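Cobalamin biosynthesis protein CobN (Mycobacterium tuberculosis, PDB 7C6O) probably inserts cobalt into the corrin macrocycle during cobalamin biosynthesis, acting as the large, catalytic subunit of cobaltochelatase. Local coordinates at residues 1008-1013 and 1020-1025; 1014-1019 and 1197-1202; 1055-1060 and 1080-1085. All blocks are in the same frame, centred on the assembly; numbering follows the deposited sequence.

Contact 1: 1008-1013 and 1020-1025; sequences LQLIDS and ADLAQV
Leu1010 reaches from helix 1007-1013 across to helix 1019-1030, where its CD2 methyl settles between Leu1022 and Val1025, one turn apart. Leu1010 CD2 lies 3.7 Å from Val1025 CG2 and 3.8 Å from Leu1022 CD2. The other branch also takes part, with Leu1010 CD1 standing 3.8 Å from Val1025 CG2, so the forked end of the leucine straddles a single valine methyl. That fork is presented because CG of Leu1010 stands anti to the backbone N (chi1 -174°), which carries the side chain straight out into the gap. Leu1022 arrives at nearly a right angle to Leu1010 and meets it with CD2 alone, whereas the valine slants across it.

This apolar cluster is close-fitting but small, and its margins are looser. Ile1011 CD1 comes no nearer than 4.3 Å to Leu1022 CD2, and the backbone O of Asp1021 lies 4.1 Å from Leu1010 CD2. Towards the solvent side, Asp1021 is only partly buried and turns its carboxylate to the connecting loop, where OD2 accepts a hydrogen bond from the backbone N of Arg1017. Ser1013 OG donates to Leu1010 O (2.9 Å) and also bonds Ser1015 N, tying the end of helix 1007-1013 to the loop. Trp1016 from the loop and Tyr521 of helix 517-522 both rest on Leu1010.

With axes 10.6 Å apart and directions 140° from each other, the pair forms a splayed, roughly antiparallel helical hairpin, its two arms joined by a short loop.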
loop_
_atom_site.group_PDB
_atom_site.type_symbol
_atom_site.label_atom_id
_atom_site.label_comp_id
_atom_site.label_asym_id
_atom_site.label_seq_id
_atom_site.Cartn_x
_atom_site.Cartn_y
_atom_site.Cartn_z
ATOM N N LEU A 1008 -13.788 -14.063 3.342
ATOM C CA LEU A 1008 -12.819 -15.152 3.266
ATOM C C LEU A 1008 -12.849 -15.988 4.537
ATOM O O LEU A 1008 -12.850 -17.225 4.480
ATOM C CB LEU A 1008 -11.413 -14.609 3.019
ATOM C CG LEU A 1008 -10.294 -15.653 2.974
ATOM C CD1 LEU A 1008 -10.550 -16.673 1.874
ATOM C CD2 LEU A 1008 -8.939 -14.987 2.785
ATOM N N GLN A 1009 -12.886 -15.327 5.698
ATOM C CA GLN A 1009 -13.002 -16.051 6.959
ATOM C C GLN A 1009 -14.288 -16.866 7.007
ATOM O O GLN A 1009 -14.291 -18.011 7.474
ATOM C CB GLN A 1009 -12.945 -15.075 8.138
ATOM C CG GLN A 1009 -11.564 -14.487 8.410
ATOM C CD GLN A 1009 -11.196 -13.353 7.464
ATOM O OE1 GLN A 1009 -12.001 -12.931 6.634
ATOM N NE2 GLN A 1009 -9.972 -12.854 7.593
ATOM N N LEU A 1010 -15.391 -16.295 6.519
ATOM C CA LEU A 1010 -16.667 -17.004 6.546
ATOM C C LEU A 1010 -16.626 -18.248 5.665
ATOM O O LEU A 1010 -17.018 -19.340 6.092
ATOM C CB LEU A 1010 -17.795 -16.069 6.106
ATOM C CG LEU A 1010 -19.205 -16.650 6.217
ATOM C CD1 LEU A 1010 -19.561 -16.919 7.680
ATOM C CD2 LEU A 1010 -20.225 -15.726 5.570
ATOM N N ILE A 1011 -16.143 -18.100 4.427
ATOM C CA ILE A 1011 -16.108 -19.227 3.495
ATOM C C ILE A 1011 -15.196 -20.330 4.020
ATOM O O ILE A 1011 -15.501 -21.523 3.894
ATOM C CB ILE A 1011 -15.685 -18.744 2.093
ATOM C CG1 ILE A 1011 -16.914 -18.401 1.244
ATOM C CG2 ILE A 1011 -14.841 -19.792 1.381
ATOM C CD1 ILE A 1011 -17.803 -17.327 1.825
ATOM N N ASP A 1012 -14.076 -19.953 4.640
ATOM C CA ASP A 1012 -13.164 -20.957 5.178
ATOM C C ASP A 1012 -13.753 -21.667 6.390
ATOM O O ASP A 1012 -13.502 -22.861 6.586
ATOM C CB ASP A 1012 -11.822 -20.314 5.527
ATOM C CG ASP A 1012 -10.969 -20.056 4.301
ATOM O OD1 ASP A 1012 -11.338 -20.539 3.210
ATOM O OD2 ASP A 1012 -9.933 -19.371 4.424
ATOM N N SER A 1013 -14.540 -20.961 7.206
ATOM C CA SER A 1013 -15.193 -21.596 8.345
ATOM C C SER A 1013 -16.370 -22.462 7.925
ATOM O O SER A 1013 -16.750 -23.371 8.670
ATOM C CB SER A 1013 -15.686 -20.543 9.334
ATOM O OG SER A 1013 -16.896 -19.961 8.874
ATOM N N ALA A 1020 -28.567 -14.134 3.751
ATOM C CA ALA A 1020 -28.623 -13.337 4.971
ATOM C C ALA A 1020 -27.329 -13.457 5.765
ATOM O O ALA A 1020 -26.874 -12.482 6.375
ATOM C CB ALA A 1020 -29.818 -13.758 5.827
ATOM N N ASP A 1021 -26.724 -14.647 5.771
ATOM C CA ASP A 1021 -25.454 -14.834 6.467
ATOM C C ASP A 1021 -24.329 -14.091 5.761
ATOM O O ASP A 1021 -23.517 -13.419 6.407
ATOM C CB ASP A 1021 -25.118 -16.320 6.568
ATOM C CG ASP A 1021 -26.077 -17.076 7.455
ATOM O OD1 ASP A 1021 -26.595 -16.487 8.426
ATOM O OD2 ASP A 1021 -26.308 -18.267 7.179
ATOM N N LEU A 1022 -24.252 -14.222 4.434
ATOM C CA LEU A 1022 -23.240 -13.498 3.672
ATOM C C LEU A 1022 -23.341 -11.999 3.922
ATOM O O LEU A 1022 -22.336 -11.330 4.191
ATOM C CB LEU A 1022 -23.385 -13.805 2.179
ATOM C CG LEU A 1022 -23.228 -15.265 1.748
ATOM C CD1 LEU A 1022 -23.475 -15.418 0.246
ATOM C CD2 LEU A 1022 -21.853 -15.799 2.126
ATOM N N ALA A 1023 -24.559 -11.456 3.850
ATOM C CA ALA A 1023 -24.745 -10.021 4.041
ATOM C C ALA A 1023 -24.421 -9.602 5.470
ATOM O O ALA A 1023 -23.869 -8.518 5.692
ATOM C CB ALA A 1023 -26.176 -9.625 3.681
ATOM N N GLN A 1024 -24.763 -10.441 6.453
ATOM C CA GLN A 1024 -24.500 -10.085 7.845
ATOM C C GLN A 1024 -23.005 -9.960 8.110
ATOM O O GLN A 1024 -22.563 -9.028 8.793
ATOM C CB GLN A 1024 -25.126 -11.113 8.789
ATOM C CG GLN A 1024 -24.873 -10.808 10.260
ATOM C CD GLN A 1024 -25.546 -11.786 11.205
ATOM O OE1 GLN A 1024 -26.228 -12.719 10.776
ATOM N NE2 GLN A 1024 -25.355 -11.577 12.505
ATOM N N VAL A 1025 -22.207 -10.888 7.583
ATOM C CA VAL A 1025 -20.760 -10.799 7.765
ATOM C C VAL A 1025 -20.207 -9.597 7.010
ATOM O O VAL A 1025 -19.438 -8.799 7.559
ATOM C CB VAL A 1025 -20.079 -12.109 7.332
ATOM C CG1 VAL A 1025 -18.566 -11.929 7.275
ATOM C CG2 VAL A 1025 -20.446 -13.234 8.295
#

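Contact 2: 1014-1019 and 1197-1202; sequences RSWRDD and LLEAAG
Both carboxylate oxygens of Glu1199 are gripped by a water and by an arginine. Glu1199 OE2 accepts from water 1 at 2.6 Å and forms a salt bridge with Arg1196 NH1; Glu1199 OE1 accepts from water 2 at 2.6 Å and forms one with Arg1203 NE. The waters carry the contact to the loop: water 1 accepts from Arg1014 NH1 at 3.2 Å, and water 2 accepts from Trp1016 NE1 at 2.9 Å, lying at the edge of the indole and in its plane.

Direct contact is made by carbon. Arg1014 CD touches Glu1199 OE2 at 3.3 Å, and Arg1014 CG lies 3.8 Å from Glu1199 OE1, the two side chains slanting past each other. A bend at chi3 (-69°) takes NE of Arg1014 off the carboxylate; the guanidinium plane is 80° from it, and Arg1014 NH1, 4.5 Å from Glu1199 OE2, is too far for a salt bridge. Glu1199 is fully extended, so it spans the gap from its helix. The surrounding arginines would probably keep it charged.

This surface bridge ties the loop between helices 1007-1013 and 1019-1030 to helix 1187-1203, beside helix 1136-1157, whose Ala1155 and Phe1151 touch Trp1016 and Glu1199, respectively.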
loop_
_atom_site.group_PDB
_atom_site.type_symbol
_atom_site.label_atom_id
_atom_site.label_comp_id
_atom_site.label_asym_id
_atom_site.label_seq_id
_atom_site.Cartn_x
_atom_site.Cartn_y
_atom_site.Cartn_z
ATOM N N ARG A 1014 -16.962 -22.181 6.765
ATOM C CA ARG A 1014 -18.135 -22.865 6.228
ATOM C C ARG A 1014 -19.379 -22.677 7.089
ATOM O O ARG A 1014 -20.398 -23.328 6.842
ATOM C CB ARG A 1014 -17.866 -24.363 6.012
ATOM C CG ARG A 1014 -16.599 -24.654 5.217
ATOM C CD ARG A 1014 -16.526 -26.109 4.772
ATOM N NE ARG A 1014 -16.311 -27.033 5.881
ATOM C CZ ARG A 1014 -16.162 -28.345 5.735
ATOM N NH1 ARG A 1014 -16.205 -28.888 4.523
ATOM N NH2 ARG A 1014 -15.968 -29.116 6.794
ATOM N N SER A 1015 -19.336 -21.783 8.079
ATOM C CA SER A 1015 -20.451 -21.601 9.012
ATOM C C SER A 1015 -21.434 -20.546 8.496
ATOM O O SER A 1015 -21.661 -19.502 9.111
ATOM C CB SER A 1015 -19.924 -21.235 10.395
ATOM O OG SER A 1015 -19.148 -22.287 10.942
ATOM N N TRP A 1016 -22.029 -20.851 7.344
ATOM C CA TRP A 1016 -23.010 -19.987 6.702
ATOM C C TRP A 1016 -23.923 -20.860 5.854
ATOM O O TRP A 1016 -23.582 -21.996 5.519
ATOM C CB TRP A 1016 -22.339 -18.910 5.841
ATOM C CG TRP A 1016 -21.610 -19.475 4.656
ATOM C CD1 TRP A 1016 -20.341 -19.982 4.635
ATOM C CD2 TRP A 1016 -22.113 -19.597 3.321
ATOM N NE1 TRP A 1016 -20.024 -20.408 3.365
ATOM C CE2 TRP A 1016 -21.096 -20.183 2.541
ATOM C CE3 TRP A 1016 -23.326 -19.263 2.708
ATOM C CZ2 TRP A 1016 -21.255 -20.445 1.182
ATOM C CZ3 TRP A 1016 -23.481 -19.523 1.358
ATOM C CH2 TRP A 1016 -22.453 -20.110 0.610
ATOM N N ARG A 1017 -25.092 -20.322 5.501
ATOM C CA ARG A 1017 -26.082 -21.095 4.761
ATOM C C ARG A 1017 -26.713 -20.316 3.609
ATOM O O ARG A 1017 -26.929 -20.862 2.523
ATOM C CB ARG A 1017 -27.172 -21.592 5.718
ATOM C CG ARG A 1017 -28.532 -21.819 5.068
ATOM C CD ARG A 1017 -29.462 -22.577 5.999
ATOM N NE ARG A 1017 -29.535 -21.965 7.322
ATOM C CZ ARG A 1017 -30.007 -22.580 8.402
ATOM N NH1 ARG A 1017 -30.038 -21.949 9.568
ATOM N NH2 ARG A 1017 -30.441 -23.830 8.319
ATOM N N ASP A 1018 -27.034 -19.043 3.827
ATOM C CA ASP A 1018 -27.819 -18.320 2.831
ATOM C C ASP A 1018 -27.303 -16.890 2.681
ATOM O O ASP A 1018 -26.293 -16.497 3.274
ATOM C CB ASP A 1018 -29.308 -18.365 3.201
ATOM C CG ASP A 1018 -29.587 -17.835 4.600
ATOM O OD1 ASP A 1018 -28.707 -17.172 5.194
ATOM O OD2 ASP A 1018 -30.699 -18.087 5.108
ATOM N N ASP A 1019 -28.028 -16.113 1.864
ATOM C CA ASP A 1019 -27.642 -14.738 1.569
ATOM C C ASP A 1019 -27.653 -13.867 2.814
ATOM O O ASP A 1019 -26.847 -12.935 2.923
ATOM C CB ASP A 1019 -28.581 -14.142 0.518
ATOM C CG ASP A 1019 -28.360 -14.724 -0.866
ATOM O OD1 ASP A 1019 -27.383 -15.480 -1.048
ATOM O OD2 ASP A 1019 -29.165 -14.421 -1.773
ATOM N N LEU A 1197 -14.999 -28.981 -3.585
ATOM C CA LEU A 1197 -15.895 -29.346 -4.679
ATOM C C LEU A 1197 -17.092 -30.136 -4.164
ATOM O O LEU A 1197 -18.221 -29.941 -4.630
ATOM C CB LEU A 1197 -15.129 -30.132 -5.743
ATOM C CG LEU A 1197 -14.038 -29.331 -6.464
ATOM C CD1 LEU A 1197 -13.022 -30.248 -7.127
ATOM C CD2 LEU A 1197 -14.660 -28.388 -7.490
ATOM N N LEU A 1198 -16.869 -31.017 -3.186
ATOM C CA LEU A 1198 -17.989 -31.692 -2.543
ATOM C C LEU A 1198 -18.866 -30.713 -1.772
ATOM O O LEU A 1198 -20.082 -30.916 -1.686
ATOM C CB LEU A 1198 -17.475 -32.800 -1.624
ATOM C CG LEU A 1198 -16.984 -34.051 -2.350
ATOM C CD1 LEU A 1198 -16.132 -34.904 -1.430
ATOM C CD2 LEU A 1198 -18.167 -34.850 -2.876
ATOM N N GLU A 1199 -18.280 -29.647 -1.215
ATOM C CA GLU A 1199 -19.099 -28.630 -0.559
ATOM C C GLU A 1199 -19.969 -27.887 -1.568
ATOM O O GLU A 1199 -21.132 -27.577 -1.281
ATOM C CB GLU A 1199 -18.223 -27.641 0.216
ATOM C CG GLU A 1199 -19.029 -26.513 0.866
ATOM C CD GLU A 1199 -18.167 -25.466 1.553
ATOM O OE1 GLU A 1199 -18.745 -24.520 2.130
ATOM O OE2 GLU A 1199 -16.923 -25.583 1.516
ATOM N N ALA A 1200 -19.426 -27.592 -2.753
ATOM C CA ALA A 1200 -20.230 -26.937 -3.781
ATOM C C ALA A 1200 -21.413 -27.807 -4.184
ATOM O O ALA A 1200 -22.519 -27.302 -4.406
ATOM C CB ALA A 1200 -19.365 -26.605 -4.997
ATOM N N ALA A 1201 -21.201 -29.121 -4.278
ATOM C CA ALA A 1201 -22.315 -30.023 -4.554
ATOM C C ALA A 1201 -23.290 -30.065 -3.384
ATOM O O ALA A 1201 -24.510 -30.061 -3.584
ATOM C CB ALA A 1201 -21.793 -31.423 -4.873
ATOM N N GLY A 1202 -22.771 -30.098 -2.154
ATOM C CA GLY A 1202 -23.647 -30.139 -0.993
ATOM C C GLY A 1202 -24.535 -28.914 -0.881
ATOM O O GLY A 1202 -25.708 -29.016 -0.510
HETATM O O HOH W 1 -15.128 -27.376 1.943
HETATM O O HOH W 2 -17.836 -22.168 2.828
#

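Contact 3: 1055-1060 and 1080-1085; sequences AVAAKN and GMVATV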
loop_
_atom_site.group_PDB
_atom_site.type_symbol
_atom_site.label_atom_id
_atom_site.label_comp_id
_atom_site.label_asym_id
_atom_site.label_seq_id
_atom_site.Cartn_x
_atom_site.Cartn_y
_atom_site.Cartn_z
ATOM N N ALA A 1055 -27.491 -0.593 -8.863
ATOM C CA ALA A 1055 -27.903 -1.270 -10.085
ATOM C C ALA A 1055 -26.773 -2.072 -10.714
ATOM O O ALA A 1055 -27.033 -3.106 -11.345
ATOM C CB ALA A 1055 -28.437 -0.251 -11.096
ATOM N N VAL A 1056 -25.531 -1.615 -10.564
ATOM C CA VAL A 1056 -24.352 -2.308 -11.076
ATOM C C VAL A 1056 -23.321 -2.371 -9.961
ATOM O O VAL A 1056 -22.913 -1.329 -9.435
ATOM C CB VAL A 1056 -23.734 -1.604 -12.295
ATOM C CG1 VAL A 1056 -22.881 -2.582 -13.084
ATOM C CG2 VAL A 1056 -24.790 -0.963 -13.159
ATOM N N ALA A 1057 -22.876 -3.578 -9.624
ATOM C CA ALA A 1057 -21.743 -3.758 -8.724
ATOM C C ALA A 1057 -20.486 -3.934 -9.567
ATOM O O ALA A 1057 -20.385 -4.890 -10.343
ATOM C CB ALA A 1057 -21.960 -4.957 -7.802
ATOM N N ALA A 1058 -19.536 -3.014 -9.427
ATOM C CA ALA A 1058 -18.378 -2.971 -10.304
ATOM C C ALA A 1058 -17.086 -3.162 -9.521
ATOM O O ALA A 1058 -16.961 -2.730 -8.373
ATOM C CB ALA A 1058 -18.321 -1.647 -11.078
ATOM N N LYS A 1059 -16.129 -3.825 -10.165
ATOM C CA LYS A 1059 -14.764 -3.940 -9.676
ATOM C C LYS A 1059 -13.839 -3.862 -10.877
ATOM O O LYS A 1059 -14.142 -4.420 -11.933
ATOM C CB LYS A 1059 -14.528 -5.254 -8.916
ATOM C CG LYS A 1059 -13.107 -5.406 -8.378
ATOM C CD LYS A 1059 -12.815 -4.353 -7.322
ATOM C CE LYS A 1059 -11.371 -4.409 -6.837
ATOM N NZ LYS A 1059 -10.395 -3.786 -7.782
ATOM N N ASN A 1060 -12.722 -3.164 -10.725
ATOM C CA ASN A 1060 -11.793 -2.988 -11.830
ATOM C C ASN A 1060 -10.589 -3.906 -11.666
ATOM O O ASN A 1060 -10.090 -4.103 -10.555
ATOM C CB ASN A 1060 -11.353 -1.529 -11.934
ATOM C CG ASN A 1060 -12.505 -0.605 -12.289
ATOM O OD1 ASN A 1060 -13.413 -0.989 -13.030
ATOM N ND2 ASN A 1060 -12.480 0.608 -11.756
ATOM N N GLY A 1080 -19.030 -9.954 -2.536
ATOM C CA GLY A 1080 -19.709 -9.562 -1.311
ATOM C C GLY A 1080 -20.722 -8.456 -1.530
ATOM O O GLY A 1080 -21.816 -8.481 -0.957
ATOM N N MET A 1081 -20.377 -7.471 -2.362
ATOM C CA MET A 1081 -21.342 -6.427 -2.690
ATOM C C MET A 1081 -22.547 -7.006 -3.423
ATOM O O MET A 1081 -23.693 -6.671 -3.104
ATOM C CB MET A 1081 -20.677 -5.333 -3.524
ATOM C CG MET A 1081 -21.632 -4.235 -3.969
ATOM S SD MET A 1081 -20.807 -2.868 -4.807
ATOM C CE MET A 1081 -20.018 -2.039 -3.427
ATOM N N VAL A 1082 -22.306 -7.887 -4.398
ATOM C CA VAL A 1082 -23.405 -8.513 -5.132
ATOM C C VAL A 1082 -24.333 -9.253 -4.175
ATOM O O VAL A 1082 -25.560 -9.111 -4.238
ATOM C CB VAL A 1082 -22.857 -9.457 -6.219
ATOM C CG1 VAL A 1082 -23.991 -10.242 -6.859
ATOM C CG2 VAL A 1082 -22.084 -8.669 -7.269
ATOM N N ALA A 1083 -23.759 -10.052 -3.274
ATOM C CA ALA A 1083 -24.576 -10.865 -2.378
ATOM C C ALA A 1083 -25.360 -10.001 -1.399
ATOM O O ALA A 1083 -26.512 -10.311 -1.073
ATOM C CB ALA A 1083 -23.696 -11.863 -1.625
ATOM N N THR A 1084 -24.753 -8.915 -0.922
ATOM C CA THR A 1084 -25.430 -8.058 0.046
ATOM C C THR A 1084 -26.610 -7.332 -0.592
ATOM O O THR A 1084 -27.686 -7.236 0.010
ATOM C CB THR A 1084 -24.432 -7.069 0.647
ATOM O OG1 THR A 1084 -23.382 -7.797 1.295
ATOM C CG2 THR A 1084 -25.112 -6.161 1.667
ATOM N N VAL A 1085 -26.434 -6.836 -1.820
ATOM C CA VAL A 1085 -27.549 -6.227 -2.542
ATOM C C VAL A 1085 -28.648 -7.255 -2.787
ATOM O O VAL A 1085 -29.840 -6.959 -2.635
ATOM C CB VAL A 1085 -27.057 -5.599 -3.859
ATOM C CG1 VAL A 1085 -28.231 -5.065 -4.676
ATOM C CG2 VAL A 1085 -26.048 -4.491 -3.580
#
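Strand 1056-1060 passes segment 1080-1085 of helix 1072-1089 with backbones closest at Ala1057 and Val1082, whose CA atoms are 6.2 Å apart. The close approach is consistent with the small residue on the strand there: the methyl of Ala1057 points at the helix and fits between two consecutive helical side chains. Ala1057 CB lies 3.8 Å from Met1081 SD on one hand and 3.8 Å from Val1082 CG2 on the other.

Met1081 brings its thioether over the strand backbone. Its CG is anti to the backbone N (chi1 177°) and the next torsion is also extended, which carries the sulfur from the helix to Ala1057. Met1081 CG is 3.9 Å from Ala1057 CB, and Met1081 SD is 4.1 Å from Ala1057 CA. A bend at chi3 (-74°) then turns CE of Met1081 back from the strand, leaving the sulfur as the atom nearest Ala1057. From Val1082 a single branch, CG2, does the touching. All three residues are buried, and their packing is wholly apolar.

A backbone bond joins the two elements beside this packing, since Ala1057 O is hydrogen-bonded to His1078 NE2 of the same helix. Within the helix, Gly1080 O receives both the N and the OG1 of Thr1084, from opposite faces of its carbonyl plane, with OG1 at 2.8 Å. On the strand, Lys1059 NZ donates to Asn1060 O (2.8 Å) in the carbonyl plane.

The contact seats the helix of a beta-alpha-beta crossover on its first strand. Strand 1056-1061 lies between strands 880-885 and 1094-1099 of a mixed sheet; helix 1072-1089 covers it at Ala1057, helix 853-874 packs against Val1056 and Ala1058, and helices 1019-1030 and 1044-1051 pack against Met1081.

Overall arrangement
Contacts 1 and 3 are buried and apolar, made by methyl groups and a thioether; contact 2 lies at the surface and works through charge and water. Contact 1 pairs two helices, contact 2 a loop with a helix, contact 3 a helix with a strand of a sheet. Helix 1072-1089 of contact 3 also supports contact 1, where Leu1022 and Ala1023 meet Ala1083 and Thr1084. Contacts 1 and 2 share the hairpin: the loop joining the helices of contact 1 supplies Trp1016, which also packs on Leu1022. From the sheet, packing passes through helix 1072-1089 to helix 1019-1030 and its hairpin partner; the loop between them meets helix 1187-1203 largely through water. Contacts 2 and 3 do not touch.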